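Local coordinates for protein polysaccharide deacetylase (Streptococcus pyogenes, PDB 6DQ3) that removes N-acetyl groups from the cell wall linkage unit of streptococcal rhamnopolysaccharides, as a zinc-containing member of carbohydrate esterase family 4, at residues Asn178-Thr181 with Leu182-Ala185. Numbering follows the deposited sequence.
Sequences NDTT and LQIA. With ZN (zinc ion), chain I.
Residues Asn178-Thr181 run straight into Leu182-Ala185. Asn178 is the N-cap, and Asp179-Ala185 form the first turns of helix 179-187. Four backbone hydrogen bonds, each from residue i+4 back to residue i, join the two segments. The first is the longest, Leu182 N to Asn178 O at 3.3 Å. The last, Ala185 N to Thr181 O, is 2.9 Å.

As the cap, Asn178 OD1 accepts from Thr181 N at 2.9 Å, with an N-H...O angle of 158°. A chi1 of 58° puts CG of Asn178 between the backbone N and the carbonyl carbon, which brings OD1 over the first turn. Thr181 OG1 also lies close to this oxygen; the Thr181 hydroxyl is hydrogen-bonded to Gln148 OE1 of helix 145-162.

The methyl CG2 of Thr180 packs tightly against CD1 of Ile184, at 3.5 Å. These two side chains lie alongside each other and point the same way. Ile184 also touches Thr149 and Met152 of helix 145-162. Gln183 lays its aliphatic part along the preceding turn, with CG 3.3 Å from Asp179 O. Leu182 turns CG back to 3.7 Å from Asn178 O and packs on Tyr172.

At the exposed start of the helix, Asp179 OD1 binds a zinc ion at 2.1 Å. A water is also bound to this zinc, at 2.2 Å, and donates to Asp179 OD2. Asp179 OD1 also takes a weak bond from Thr180 N.

This helix links strands 169-171 and 192-198 in a beta-alpha-beta unit. The zinc here is distinct from the one held by Asp78, His133 and His137. The carboxylate of Asp179 at the helix N-terminus would suit the helix dipole, though the bound zinc probably offsets much of its charge, while the Asn178 cap satisfies the amide of Thr181.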
loop_
_atom_site.group_PDB
_atom_site.type_symbol
_atom_site.label_atom_id
_atom_site.label_comp_id
_atom_site.label_asym_id
_atom_site.label_seq_id
_atom_site.Cartn_x
_atom_site.Cartn_y
_atom_site.Cartn_z
ATOM N N ASN A 178 13.879 12.163 -1.930
ATOM C CA ASN A 178 15.315 12.416 -1.912
ATOM C C ASN A 178 15.862 12.071 -0.533
ATOM O O ASN A 178 15.140 11.575 0.340
ATOM C CB ASN A 178 15.647 13.859 -2.316
ATOM C CG ASN A 178 14.996 14.906 -1.427
ATOM O OD1 ASN A 178 14.390 14.599 -0.392
ATOM N ND2 ASN A 178 15.139 16.169 -1.830
ATOM N N ASP A 179 17.168 12.307 -0.347
ATOM C CA ASP A 179 17.788 11.990 0.933
ATOM C C ASP A 179 17.034 12.668 2.067
ATOM O O ASP A 179 16.774 12.051 3.109
ATOM C CB ASP A 179 19.277 12.379 0.937
ATOM C CG ASP A 179 19.546 13.793 0.435
ATOM O OD1 ASP A 179 18.612 14.603 0.299
ATOM O OD2 ASP A 179 20.730 14.093 0.169
ATOM N N THR A 180 16.622 13.920 1.852
ATOM C CA THR A 180 15.888 14.668 2.869
ATOM C C THR A 180 14.578 13.976 3.240
ATOM O O THR A 180 14.236 13.874 4.425
ATOM C CB THR A 180 15.632 16.094 2.368
ATOM O OG1 THR A 180 16.867 16.827 2.352
ATOM C CG2 THR A 180 14.626 16.807 3.251
ATOM N N THR A 181 13.824 13.507 2.242
ATOM C CA THR A 181 12.584 12.787 2.530
ATOM C C THR A 181 12.831 11.655 3.524
ATOM O O THR A 181 12.099 11.498 4.508
ATOM C CB THR A 181 11.979 12.218 1.242
ATOM O OG1 THR A 181 11.925 13.227 0.227
ATOM C CG2 THR A 181 10.568 11.673 1.493
ATOM N N LEU A 182 13.859 10.843 3.271
ATOM C CA LEU A 182 14.086 9.659 4.091
ATOM C C LEU A 182 14.593 10.028 5.477
ATOM O O LEU A 182 14.238 9.376 6.466
ATOM C CB LEU A 182 15.069 8.729 3.391
ATOM C CG LEU A 182 14.666 8.334 1.972
ATOM C CD1 LEU A 182 15.803 7.547 1.325
ATOM C CD2 LEU A 182 13.367 7.544 1.961
ATOM N N GLN A 183 15.431 11.063 5.572
ATOM C CA GLN A 183 15.877 11.517 6.883
ATOM C C GLN A 183 14.695 12.009 7.708
ATOM O O GLN A 183 14.578 11.691 8.895
ATOM C CB GLN A 183 16.937 12.615 6.728
ATOM C CG GLN A 183 18.225 12.156 6.027
ATOM C CD GLN A 183 19.044 13.306 5.451
ATOM O OE1 GLN A 183 18.681 14.473 5.579
ATOM N NE2 GLN A 183 20.157 12.972 4.811
ATOM N N ILE A 184 13.785 12.760 7.083
ATOM C CA ILE A 184 12.634 13.291 7.805
ATOM C C ILE A 184 11.698 12.160 8.222
ATOM O O ILE A 184 11.239 12.106 9.369
ATOM C CB ILE A 184 11.902 14.337 6.943
ATOM C CG1 ILE A 184 12.760 15.596 6.789
ATOM C CG2 ILE A 184 10.552 14.675 7.556
ATOM C CD1 ILE A 184 12.222 16.599 5.779
ATOM N N ALA A 185 11.393 11.249 7.297
ATOM C CA ALA A 185 10.511 10.134 7.628
ATOM C C ALA A 185 11.024 9.381 8.848
ATOM O O ALA A 185 10.245 8.999 9.727
ATOM C CB ALA A 185 10.376 9.196 6.429
HETATM ZN ZN ZN I . 19.327 16.391 -0.600
HETATM O O HOH W 1 20.817 17.243 0.809
#